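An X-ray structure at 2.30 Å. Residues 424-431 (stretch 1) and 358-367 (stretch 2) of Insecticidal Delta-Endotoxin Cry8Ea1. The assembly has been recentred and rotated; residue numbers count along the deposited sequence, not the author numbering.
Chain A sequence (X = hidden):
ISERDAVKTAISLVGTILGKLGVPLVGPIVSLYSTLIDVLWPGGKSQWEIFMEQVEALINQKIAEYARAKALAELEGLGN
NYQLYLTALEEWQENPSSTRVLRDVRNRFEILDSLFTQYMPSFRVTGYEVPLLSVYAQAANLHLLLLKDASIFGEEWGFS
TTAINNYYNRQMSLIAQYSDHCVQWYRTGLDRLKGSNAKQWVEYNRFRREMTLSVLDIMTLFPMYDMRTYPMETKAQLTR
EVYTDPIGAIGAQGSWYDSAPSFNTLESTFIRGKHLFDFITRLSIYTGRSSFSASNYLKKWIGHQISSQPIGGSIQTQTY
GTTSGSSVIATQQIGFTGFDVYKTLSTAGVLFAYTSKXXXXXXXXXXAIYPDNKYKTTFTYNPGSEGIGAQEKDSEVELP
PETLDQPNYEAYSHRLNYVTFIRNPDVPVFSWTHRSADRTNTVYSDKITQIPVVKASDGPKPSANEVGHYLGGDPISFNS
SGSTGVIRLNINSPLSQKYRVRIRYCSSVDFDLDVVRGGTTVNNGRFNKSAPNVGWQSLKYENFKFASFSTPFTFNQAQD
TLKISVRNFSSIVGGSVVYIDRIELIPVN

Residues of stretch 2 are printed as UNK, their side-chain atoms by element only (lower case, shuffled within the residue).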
ATOM      1  N   ASN A 424       6.651  24.797  17.093  1.00 27.42           N
ATOM      2  CA  ASN A 424       7.987  25.025  17.678  1.00 28.12           C
ATOM      3  C   ASN A 424       8.804  23.772  17.831  1.00 27.26           C
ATOM      4  O   ASN A 424       8.944  23.286  18.963  1.00 27.93           O
ATOM      5  CB  ASN A 424       7.919  25.652  19.077  1.00 29.82           C
ATOM      6  CG  ASN A 424       6.904  26.746  19.189  1.00 32.24           C
ATOM      7  OD1 ASN A 424       6.311  26.922  20.269  1.00 37.54           O
ATOM      8  ND2 ASN A 424       6.686  27.497  18.102  1.00 33.31           N
ATOM      9  N   PRO A 425       9.366  23.260  16.719  1.00 25.93           N
ATOM     10  CA  PRO A 425       9.311  23.876  15.376  1.00 25.12           C
ATOM     11  C   PRO A 425       7.974  23.614  14.619  1.00 24.11           C
ATOM     12  O   PRO A 425       7.328  22.590  14.851  1.00 23.95           O
ATOM     13  CB  PRO A 425      10.487  23.228  14.667  1.00 24.45           C
ATOM     14  CG  PRO A 425      10.572  21.868  15.290  1.00 24.92           C
ATOM     15  CD  PRO A 425      10.119  22.001  16.719  1.00 25.53           C
ATOM     16  N   ASP A 426       7.566  24.548  13.753  1.00 22.97           N
ATOM     17  CA  ASP A 426       6.282  24.466  13.027  1.00 22.15           C
ATOM     18  C   ASP A 426       6.467  23.559  11.822  1.00 21.34           C
ATOM     19  O   ASP A 426       7.001  23.982  10.767  1.00 20.39           O
ATOM     20  CB  ASP A 426       5.806  25.859  12.599  1.00 22.36           C
ATOM     21  CG  ASP A 426       5.649  26.828  13.792  1.00 25.71           C
ATOM     22  OD1 ASP A 426       5.353  26.361  14.922  1.00 26.69           O
ATOM     23  OD2 ASP A 426       5.801  28.062  13.608  1.00 27.51           O
ATOM     24  N   VAL A 427       6.103  22.295  12.014  1.00 19.22           N
ATOM     25  CA  VAL A 427       6.361  21.271  11.029  1.00 18.25           C
ATOM     26  C   VAL A 427       5.124  20.396  10.720  1.00 18.43           C
ATOM     27  O   VAL A 427       4.661  19.650  11.581  1.00 18.64           O
ATOM     28  CB  VAL A 427       7.567  20.342  11.432  1.00 17.86           C
ATOM     29  CG1 VAL A 427       7.845  19.350  10.341  1.00 16.23           C
ATOM     30  CG2 VAL A 427       8.823  21.127  11.727  1.00 14.71           C
ATOM     31  N   PRO A 428       4.602  20.494   9.482  1.00 18.39           N
ATOM     32  CA  PRO A 428       3.546  19.590   8.987  1.00 17.78           C
ATOM     33  C   PRO A 428       4.050  18.243   8.456  1.00 17.78           C
ATOM     34  O   PRO A 428       5.213  18.111   8.044  1.00 17.80           O
ATOM     35  CB  PRO A 428       2.871  20.401   7.863  1.00 18.03           C
ATOM     36  CG  PRO A 428       3.880  21.492   7.442  1.00 16.58           C
ATOM     37  CD  PRO A 428       4.991  21.532   8.486  1.00 17.79           C
ATOM     38  N   VAL A 429       3.183  17.233   8.505  1.00 16.79           N
ATOM     39  CA  VAL A 429       3.464  15.945   7.872  1.00 16.14           C
ATOM     40  C   VAL A 429       2.291  15.687   6.931  1.00 16.89           C
ATOM     41  O   VAL A 429       1.139  15.939   7.282  1.00 16.97           O
ATOM     42  CB  VAL A 429       3.640  14.798   8.950  1.00 16.37           C
ATOM     43  CG1 VAL A 429       3.620  13.420   8.343  1.00 15.14           C
ATOM     44  CG2 VAL A 429       4.938  14.980   9.708  1.00 14.51           C
ATOM     45  N   PHE A 430       2.585  15.237   5.716  1.00 17.17           N
ATOM     46  CA  PHE A 430       1.534  14.863   4.754  1.00 16.05           C
ATOM     47  C   PHE A 430       1.351  13.347   4.772  1.00 15.20           C
ATOM     48  O   PHE A 430       2.330  12.603   4.801  1.00 15.21           O
ATOM     49  CB  PHE A 430       1.908  15.328   3.343  1.00 16.47           C
ATOM     50  CG  PHE A 430       1.888  16.844   3.122  1.00 17.53           C
ATOM     51  CD1 PHE A 430       2.353  17.379   1.910  1.00 21.82           C
ATOM     52  CD2 PHE A 430       1.415  17.734   4.080  1.00 18.76           C
ATOM     53  CE1 PHE A 430       2.331  18.787   1.669  1.00 22.00           C
ATOM     54  CE2 PHE A 430       1.398  19.152   3.838  1.00 19.31           C
ATOM     55  CZ  PHE A 430       1.827  19.662   2.661  1.00 17.67           C
ATOM     56  N   SER A 431       0.105  12.895   4.802  1.00 14.95           N
ATOM     57  CA  SER A 431      -0.228  11.482   4.583  1.00 15.78           C
ATOM     58  C   SER A 431      -0.949  11.278   3.260  1.00 14.78           C
ATOM     59  O   SER A 431      -1.584  12.178   2.728  1.00 14.50           O
ATOM     60  CB  SER A 431      -1.061  10.893   5.743  1.00 15.92           C
ATOM     61  OG  SER A 431      -2.398  11.351   5.691  1.00 17.14           O
ATOM     62  N   UNK A 358      14.271  30.084  13.272  1.00 26.96           N
ATOM     63  CA  UNK A 358      12.841  29.800  13.184  1.00 27.17           C
ATOM     64  C   UNK A 358      12.602  28.926  11.974  1.00 25.46           C
ATOM     65  O   UNK A 358      12.925  29.327  10.836  1.00 24.82           O
ATOM     66  c   UNK A 358      13.245  33.077  13.802  1.00 33.37           C
ATOM     67  c   UNK A 358      12.008  31.045  12.887  1.00 28.54           C
ATOM     68  c   UNK A 358      12.094  32.272  13.760  1.00 31.56           C
ATOM     69  o   UNK A 358      12.087  35.829  16.006  1.00 34.49           O
ATOM     70  c   UNK A 358      10.963  33.906  15.194  1.00 35.99           C
ATOM     71  c   UNK A 358      12.125  34.668  15.252  1.00 34.28           C
ATOM     72  c   UNK A 358      13.280  34.261  14.558  1.00 33.10           C
ATOM     73  c   UNK A 358      10.956  32.712  14.448  1.00 35.15           C
ATOM     74  N   UNK A 359      11.986  27.771  12.203  1.00 23.53           N
ATOM     75  CA  UNK A 359      11.656  26.855  11.131  1.00 22.32           C
ATOM     76  C   UNK A 359      10.201  27.001  10.778  1.00 22.14           C
ATOM     77  O   UNK A 359       9.389  27.334  11.652  1.00 23.58           O
ATOM     78  c   UNK A 359      14.292  24.786  10.824  1.00 20.47           C
ATOM     79  c   UNK A 359      16.114  24.769  12.344  1.00 19.87           C
ATOM     80  o   UNK A 359      17.415  24.577  12.620  1.00 20.89           O
ATOM     81  c   UNK A 359      15.645  24.584  11.074  1.00 17.77           C
ATOM     82  c   UNK A 359      13.424  25.184  11.832  1.00 19.76           C
ATOM     83  c   UNK A 359      13.923  25.341  13.112  1.00 18.54           C
ATOM     84  c   UNK A 359      15.266  25.132  13.381  1.00 21.86           C
ATOM     85  c   UNK A 359      11.958  25.410  11.547  1.00 22.62           C
ATOM     86  N   UNK A 360       9.865  26.782   9.506  1.00 20.80           N
ATOM     87  CA  UNK A 360       8.461  26.741   9.082  1.00 19.69           C
ATOM     88  C   UNK A 360       8.291  26.677   7.584  1.00 19.10           C
ATOM     89  O   UNK A 360       9.193  27.061   6.851  1.00 19.68           O
ATOM     90  N   UNK A 361       7.127  26.232   7.124  1.00 18.29           N
ATOM     91  CA  UNK A 361       6.867  26.066   5.696  1.00 17.29           C
ATOM     92  C   UNK A 361       6.426  27.433   5.119  1.00 17.81           C
ATOM     93  O   UNK A 361       5.446  28.042   5.596  1.00 17.20           O
ATOM     94  c   UNK A 361       6.297  23.590   5.972  1.00 14.31           C
ATOM     95  c   UNK A 361       5.785  24.964   5.475  1.00 18.11           C
ATOM     96  c   UNK A 361       5.270  24.906   3.992  1.00 15.51           C
ATOM     97  N   UNK A 362       7.150  27.906   4.105  1.00 17.51           N
ATOM     98  CA  UNK A 362       6.847  29.219   3.470  1.00 18.31           C
ATOM     99  C   UNK A 362       6.000  29.112   2.199  1.00 17.82           C
ATOM    100  O   UNK A 362       5.408  30.089   1.730  1.00 18.54           O
ATOM    101  c   UNK A 362       8.145  29.949   3.148  1.00 18.04           C
ATOM    102  o   UNK A 362       8.890  29.126   2.270  1.00 19.61           O
ATOM    103  N   UNK A 363       5.919  27.913   1.658  1.00 17.31           N
ATOM    104  CA  UNK A 363       5.282  27.726   0.373  1.00 17.71           C
ATOM    105  C   UNK A 363       4.933  26.269   0.137  1.00 16.83           C
ATOM    106  O   UNK A 363       5.756  25.392   0.393  1.00 17.11           O
ATOM    107  n   UNK A 363       7.187  29.143  -5.446  1.00 28.21           N
ATOM    108  c   UNK A 363       6.204  28.211  -0.756  1.00 16.75           C
ATOM    109  c   UNK A 363       6.510  28.827  -3.133  1.00 20.43           C
ATOM    110  c   UNK A 363       6.030  28.718  -4.573  1.00 23.93           C
ATOM    111  c   UNK A 363       5.550  28.172  -2.133  1.00 17.51           C
ATOM    112  N   UNK A 364       3.724  26.023  -0.345  1.00 16.16           N
ATOM    113  CA  UNK A 364       3.338  24.678  -0.835  1.00 17.07           C
ATOM    114  C   UNK A 364       2.556  24.781  -2.149  1.00 17.30           C
ATOM    115  O   UNK A 364       1.552  25.465  -2.204  1.00 17.58           O
ATOM    116  c   UNK A 364       2.458  23.851   0.194  1.00 16.69           C
ATOM    117  c   UNK A 364       3.113  23.797   1.555  1.00 14.27           C
ATOM    118  c   UNK A 364       2.204  22.432  -0.347  1.00 15.08           C
ATOM    119  N   UNK A 365       3.021  24.093  -3.180  1.00 17.99           N
ATOM    120  CA  UNK A 365       2.261  23.938  -4.436  1.00 19.44           C
ATOM    121  C   UNK A 365       1.580  22.544  -4.474  1.00 19.85           C
ATOM    122  O   UNK A 365       2.272  21.516  -4.417  1.00 20.33           O
ATOM    123  c   UNK A 365       2.390  24.011  -6.966  1.00 21.80           C
ATOM    124  c   UNK A 365       3.185  24.125  -5.671  1.00 20.04           C
ATOM    125  c   UNK A 365       3.900  25.504  -5.608  1.00 19.27           C
ATOM    126  N   UNK A 366       0.248  22.522  -4.518  1.00 19.06           N
ATOM    127  CA  UNK A 366      -0.518  21.285  -4.642  1.00 20.01           C
ATOM    128  C   UNK A 366      -0.997  21.093  -6.098  1.00 21.23           C
ATOM    129  O   UNK A 366      -1.861  21.852  -6.587  1.00 21.73           O
ATOM    130  c   UNK A 366      -1.255  21.251   0.108  1.00 15.44           C
ATOM    131  c   UNK A 366      -1.307  23.581  -0.635  1.00 16.20           C
ATOM    132  c   UNK A 366      -1.531  21.756  -2.285  1.00 17.79           C
ATOM    133  c   UNK A 366      -1.415  20.826  -1.239  1.00 15.42           C
ATOM    134  c   UNK A 366      -1.766  21.286  -3.735  1.00 18.41           C
ATOM    135  c   UNK A 366      -1.500  23.131  -1.970  1.00 16.30           C
ATOM    136  c   UNK A 366      -1.210  22.628   0.413  1.00 17.57           C
ATOM    137  N   UNK A 367      -0.491  20.067  -6.774  1.00 21.48           N
ATOM    138  CA  UNK A 367      -0.971  19.775  -8.118  1.00 22.59           C
ATOM    139  C   UNK A 367      -2.113  18.802  -8.003  1.00 22.51           C
ATOM    140  O   UNK A 367      -1.963  17.751  -7.401  1.00 22.76           O
ATOM    141  c   UNK A 367       1.255  20.176  -9.238  1.00 26.15           C
ATOM    142  c   UNK A 367       0.118  19.200  -8.990  1.00 22.41           C
ATOM    143  o   UNK A 367       1.015  21.404  -9.360  1.00 32.73           O
ATOM    144  o   UNK A 367       2.402  19.704  -9.370  1.00 29.51           O
TER
HETATM  145  O   HOH W   1       8.975  27.281  14.486  1.00 25.73           O
HETATM  146  O   HOH W   2       5.279  25.413   9.141  1.00 14.53           O

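Position 358 carries one carbon and then a six-carbon ring bearing an oxygen, a phenol, and makes no contact with stretch 1; it is Tyr358. It is partly exposed, a setting that a ring with a polar tip tolerates well.

Position 359 has the same atoms, a carbon leading to a ring of six with one oxygen, and its CB lies 4.1 Å from Pro425 CB. It is Tyr359. The carbon base of the side chain packs on the proline.

Position 360 has no side-chain atoms, and its CA is 3.5 Å from Asp426 O, in a nearly straight CA-H...O contact (170° at the hydrogen). It must be Gly360. Gly360 CA and Asp426 CA are 5.0 Å apart; an ideal CB would still fit, 4.1 Å from Asp426 CB, and the bare CA offers its hydrogen to Asp426 O.

At 361, one carbon carries two more, CB points toward stretch 1, and a branch carbon lies against Pro428: Val361. Its CG2 reaches Pro428 CD at 3.5 Å, a compact apolar contact in a buried place.

Position 362 has one carbon and one oxygen, out of reach of stretch 1, making it Ser362; so small a side chain fits a buried place. Four carbons in a row ending in nitrogen, also out of reach, identify 363 as Lys363. Its chain is extended, all four chi angles being t, in a partly exposed position compatible with a charged amine.

At 364 one carbon carries two more, the CA-to-CB bond points toward stretch 1, and a branch carbon meets the edge of the Phe430 ring. This is Val364, its CG1 4.1 Å from Phe430 CZ, apolar against apolar. Position 365 repeats the branched trio but is out of reach: Val365, partly exposed, its beta-branching at home in a strand.

At 366, one carbon leads to a six-carbon ring without oxygen; CB points sideways, yet the ring end comes nearer, close to Phe430. This is Phe366, with CE2 4.3 Å from Phe430 CZ; a wholly apolar ring fits this buried site. Finally, 367 has two carbons, the second bearing two oxygens, out of reach: Asp367, whose charged carboxylate suits partial exposure.

The strands run at 51° to one another, and no direct hydrogen bond joins the stretches. Instead, water 1 donates to Tyr359 O (2.9 Å) and accepts from Asp426 N (3.2 Å), while water 2 accepts from Val361 N (2.9 Å) and donates to Asp426 O (2.8 Å). These waters bridge the backbones around Asp426, and apolar packing by Pro425, Pro428 and Phe430 supplies the side-chain contacts.

Stretch 2 358-367: YYGVSKVVFD
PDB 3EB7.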